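PDB 2VPZ: hypothetical membrane spanning protein from Thermus thermophilus, which probably serves as the membrane-embedded subunit of a polysulfide reductase, binding quinone among its transmembrane helices. Local coordinates for residues C[57-60]-C[61-65]; C[193-196]-C[197-200]. All blocks are in the same frame, centred on the assembly; numbering follows the deposited sequence.

Contact 1: residues C[57-60]-C[61-65]; sequences IALD and LFILW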
loop_
_atom_site.group_PDB
_atom_site.type_symbol
_atom_site.label_atom_id
_atom_site.label_comp_id
_atom_site.label_asym_id
_atom_site.label_seq_id
_atom_site.Cartn_x
_atom_site.Cartn_y
_atom_site.Cartn_z
ATOM N N ILE C 57 -49.010 -0.647 -20.334
ATOM C CA ILE C 57 -47.798 -1.197 -20.948
ATOM C C ILE C 57 -47.432 -0.291 -22.145
ATOM O O ILE C 57 -46.254 0.020 -22.363
ATOM C CB ILE C 57 -47.963 -2.687 -21.453
ATOM C CG1 ILE C 57 -48.123 -3.639 -20.268
ATOM C CG2 ILE C 57 -46.749 -3.070 -22.324
ATOM C CD1 ILE C 57 -47.631 -5.073 -20.522
ATOM N N ALA C 58 -48.440 0.143 -22.900
ATOM C CA ALA C 58 -48.236 1.045 -24.036
ATOM C C ALA C 58 -47.720 2.421 -23.546
ATOM O O ALA C 58 -46.730 2.949 -24.081
ATOM C CB ALA C 58 -49.557 1.219 -24.856
ATOM N N LEU C 59 -48.367 2.995 -22.530
ATOM C CA LEU C 59 -47.975 4.274 -21.934
ATOM C C LEU C 59 -46.532 4.189 -21.374
ATOM O O LEU C 59 -45.771 5.155 -21.459
ATOM C CB LEU C 59 -48.959 4.738 -20.817
ATOM C CG LEU C 59 -48.641 5.965 -19.926
ATOM C CD1 LEU C 59 -48.416 7.226 -20.791
ATOM C CD2 LEU C 59 -49.762 6.204 -18.882
ATOM N N ASP C 60 -46.137 3.043 -20.826
ATOM C CA ASP C 60 -44.772 2.909 -20.297
ATOM C C ASP C 60 -43.712 2.723 -21.400
ATOM O O ASP C 60 -42.616 3.280 -21.295
ATOM C CB ASP C 60 -44.646 1.811 -19.221
ATOM C CG ASP C 60 -43.273 1.838 -18.493
ATOM O OD1 ASP C 60 -42.678 2.947 -18.424
ATOM O OD2 ASP C 60 -42.819 0.784 -17.991
ATOM N N LEU C 61 -43.996 1.956 -22.451
ATOM C CA LEU C 61 -43.021 1.836 -23.542
ATOM C C LEU C 61 -42.919 3.218 -24.273
ATOM O O LEU C 61 -41.831 3.622 -24.698
ATOM C CB LEU C 61 -43.379 0.694 -24.538
ATOM C CG LEU C 61 -43.359 -0.769 -24.058
ATOM C CD1 LEU C 61 -43.859 -1.719 -25.172
ATOM C CD2 LEU C 61 -41.939 -1.163 -23.593
ATOM N N PHE C 62 -44.030 3.949 -24.404
ATOM C CA PHE C 62 -43.994 5.272 -25.053
ATOM C C PHE C 62 -43.116 6.266 -24.260
ATOM O O PHE C 62 -42.311 6.985 -24.855
ATOM C CB PHE C 62 -45.408 5.872 -25.289
ATOM C CG PHE C 62 -45.409 7.306 -25.833
ATOM C CD1 PHE C 62 -45.208 7.573 -27.198
ATOM C CD2 PHE C 62 -45.583 8.386 -24.962
ATOM C CE1 PHE C 62 -45.177 8.910 -27.690
ATOM C CE2 PHE C 62 -45.558 9.721 -25.425
ATOM C CZ PHE C 62 -45.351 9.982 -26.796
ATOM N N ILE C 63 -43.212 6.338 -22.936
ATOM C CA ILE C 63 -42.317 7.258 -22.242
ATOM C C ILE C 63 -40.847 6.724 -22.032
ATOM O O ILE C 63 -39.953 7.503 -21.722
ATOM C CB ILE C 63 -42.975 7.924 -20.903
ATOM C CG1 ILE C 63 -42.431 7.297 -19.637
ATOM C CG2 ILE C 63 -44.510 7.847 -20.997
ATOM C CD1 ILE C 63 -42.402 8.264 -18.410
ATOM N N LEU C 64 -40.607 5.419 -22.225
ATOM C CA LEU C 64 -39.232 4.829 -22.172
ATOM C C LEU C 64 -38.497 5.267 -23.462
ATOM O O LEU C 64 -37.272 5.475 -23.494
ATOM C CB LEU C 64 -39.223 3.264 -22.125
ATOM C CG LEU C 64 -39.063 2.546 -20.775
ATOM C CD1 LEU C 64 -39.554 1.082 -20.823
ATOM C CD2 LEU C 64 -37.593 2.609 -20.305
ATOM N N TRP C 65 -39.269 5.401 -24.534
ATOM C CA TRP C 65 -38.766 5.807 -25.838
ATOM C C TRP C 65 -38.711 7.359 -26.014
ATOM O O TRP C 65 -37.729 7.902 -26.541
ATOM C CB TRP C 65 -39.593 5.145 -26.959
ATOM C CG TRP C 65 -39.343 5.748 -28.316
ATOM C CD1 TRP C 65 -38.360 5.420 -29.215
ATOM C CD2 TRP C 65 -40.037 6.877 -28.882
ATOM N NE1 TRP C 65 -38.401 6.276 -30.291
ATOM C CE2 TRP C 65 -39.418 7.178 -30.117
ATOM C CE3 TRP C 65 -41.124 7.670 -28.457
ATOM C CZ2 TRP C 65 -39.850 8.248 -30.947
ATOM C CZ3 TRP C 65 -41.561 8.736 -29.275
ATOM C CH2 TRP C 65 -40.917 9.010 -30.509
#

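Contact 2: residues C[193-196]-C[197-200]; sequences TLPP and EARG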
loop_
_atom_site.group_PDB
_atom_site.type_symbol
_atom_site.label_atom_id
_atom_site.label_comp_id
_atom_site.label_asym_id
_atom_site.label_seq_id
_atom_site.Cartn_x
_atom_site.Cartn_y
_atom_site.Cartn_z
ATOM N N THR C 193 -30.506 -0.698 7.686
ATOM C CA THR C 193 -29.824 -1.728 6.932
ATOM C C THR C 193 -28.589 -1.142 6.197
ATOM O O THR C 193 -27.830 -1.871 5.539
ATOM C CB THR C 193 -30.855 -2.330 5.899
ATOM O OG1 THR C 193 -30.992 -3.735 6.096
ATOM C CG2 THR C 193 -30.472 -1.986 4.451
ATOM N N LEU C 194 -28.335 0.146 6.352
ATOM C CA LEU C 194 -27.232 0.816 5.660
ATOM C C LEU C 194 -25.993 1.143 6.481
ATOM O O LEU C 194 -26.072 1.221 7.721
ATOM C CB LEU C 194 -27.733 2.137 4.996
ATOM C CG LEU C 194 -28.834 2.098 3.903
ATOM C CD1 LEU C 194 -29.505 3.463 3.660
ATOM C CD2 LEU C 194 -28.240 1.567 2.594
ATOM N N PRO C 195 -24.791 1.231 5.824
ATOM C CA PRO C 195 -23.579 1.552 6.599
ATOM C C PRO C 195 -23.888 3.017 7.099
ATOM O O PRO C 195 -24.585 3.780 6.403
ATOM C CB PRO C 195 -22.467 1.590 5.542
ATOM C CG PRO C 195 -22.939 0.688 4.421
ATOM C CD PRO C 195 -24.467 0.623 4.519
ATOM N N PRO C 196 -23.375 3.420 8.286
ATOM C CA PRO C 196 -23.570 4.762 8.850
ATOM C C PRO C 196 -23.559 5.991 7.893
ATOM O O PRO C 196 -24.480 6.828 7.909
ATOM C CB PRO C 196 -22.478 4.859 9.913
ATOM C CG PRO C 196 -22.256 3.432 10.367
ATOM C CD PRO C 196 -22.469 2.594 9.100
ATOM N N GLU C 197 -22.504 6.106 7.095
ATOM C CA GLU C 197 -22.280 7.200 6.125
ATOM C C GLU C 197 -23.345 7.277 4.996
ATOM O O GLU C 197 -23.675 8.377 4.509
ATOM C CB GLU C 197 -20.865 7.088 5.524
ATOM C CG GLU C 197 -19.832 6.302 6.373
ATOM C CD GLU C 197 -20.053 4.771 6.367
ATOM O OE1 GLU C 197 -20.170 4.197 5.256
ATOM O OE2 GLU C 197 -20.091 4.163 7.470
ATOM N N ALA C 198 -23.853 6.112 4.573
ATOM C CA ALA C 198 -24.911 6.008 3.555
ATOM C C ALA C 198 -26.280 6.395 4.168
ATOM O O ALA C 198 -27.074 7.093 3.531
ATOM C CB ALA C 198 -24.969 4.586 2.933
ATOM N N ARG C 199 -26.560 5.944 5.389
ATOM C CA ARG C 199 -27.817 6.308 6.076
ATOM C C ARG C 199 -27.824 7.838 6.293
ATOM O O ARG C 199 -28.852 8.498 6.093
ATOM C CB ARG C 199 -27.992 5.626 7.439
ATOM C CG ARG C 199 -29.047 6.314 8.326
ATOM C CD ARG C 199 -29.213 5.632 9.691
ATOM N NE ARG C 199 -28.683 4.268 9.731
ATOM C CZ ARG C 199 -27.638 3.860 10.452
ATOM N NH1 ARG C 199 -26.974 4.711 11.229
ATOM N NH2 ARG C 199 -27.248 2.586 10.394
ATOM N N GLY C 200 -26.673 8.378 6.697
ATOM C CA GLY C 200 -26.499 9.809 6.906
ATOM C C GLY C 200 -26.634 10.583 5.602
ATOM O O GLY C 200 -27.108 11.725 5.581
#

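Contact 1: residues C[57-60]-C[61-65]
The last two turns of helix 46-65, in a predicted transmembrane span, bring L59 against I63, I57 against L61 and D60 against L64. Each pair sits one helical turn apart. Of the three, L59 and I63 come closest: the two chains slant across one another, with L59 CD1 4.0 Å from I63 CG2. That methyl also lies 3.0 Å from L59 O, closer than a relaxed contact would allow. The chi1 of I63, 104° for CG1, is far from the staggered values and swings CG2 round to the side of the backbone N; the short approach is therefore best treated as doubtful. I57 and L61 meet more loosely, CG2 of the first 4.3 Å from CD1 of the second. The backbone beneath is an ordinary alpha-helical i to i+4 pattern, in which A58 O takes the F62 N-H at 2.9 Å and L59 O the I63 N-H at 3.2 Å. Near the C-terminal end the hydrogen bond from L64 N to D60 O, 3.1 Å long, is more bent, at 138° about the hydrogen. L64 folds its side chain back over this same carbonyl, placing CB 3.5 Å from D60 O. With CG anti to the backbone N (chi1 -170°), the buried D60 carboxylate stands near L64, its OD1 4.3 Å from L64 CG. Both side chains also touch H21 of helix 16-41, a ubiquinone-1-binding residue, while I63 packs on L20 of that helix.

Contact 2: residues C[193-196]-C[197-200]
The side chains of P196 and E197 run alongside each other in the same direction at the start of helix 196-205. The glutamate chain bends at chi2 (74°), which brings its carboxylate back along the two prolines: E197 OE2 comes 3.3 Å from P196 CD, and OE1 3.5 Å from P195 CB. R199 has its CG anti to the backbone N (chi1 162°), and the chain then bends at chi3, bringing one face of the guanidinium over P196 CA, 4.2 Å from R199 NH1; the NE of this group is hydrogen-bonded to P191 O, two residues before T193. P195 is the N-cap residue, and its carbonyl starts the helix. P195 O takes a nearly straight hydrogen bond from R199 N, 3.1 Å long at 166°, and a weak one from A198 N, while P196 O receives G200 N at 2.9 Å. A proline suits the first turn, where a backbone N-H would have no carbonyl of the helix to reach. Elsewhere in the turn, L194 CB packs 4.2 Å from A198 CB. Both residues also touch L143, in the loop between helices 117-136 and 148-166, and A198 meets W248 beyond helix 227-245, while P195 packs on L139 of the second subunit.

Contact 1 precedes contact 2 in the sequence, with no interleaving, and they fall on opposite sides of the chain's centre. Their centres are about 34 Å apart, with about 25 Å between nearest atoms, and they do not touch. They belong to different parts of a largely helical membrane chain: contact 1 to the end of helix 46-65, contact 2 to the connection after helix 175-189 and the first turn of helix 196-205. Contact 1 is the nearer to the centre and borders the quinone-binding residue H21 on helix 16-41. Contact 2 lies away from the known quinone-binding residues; contact 1 is thus probably next to the quinone site, and contact 2 lies at the interface with the second subunit.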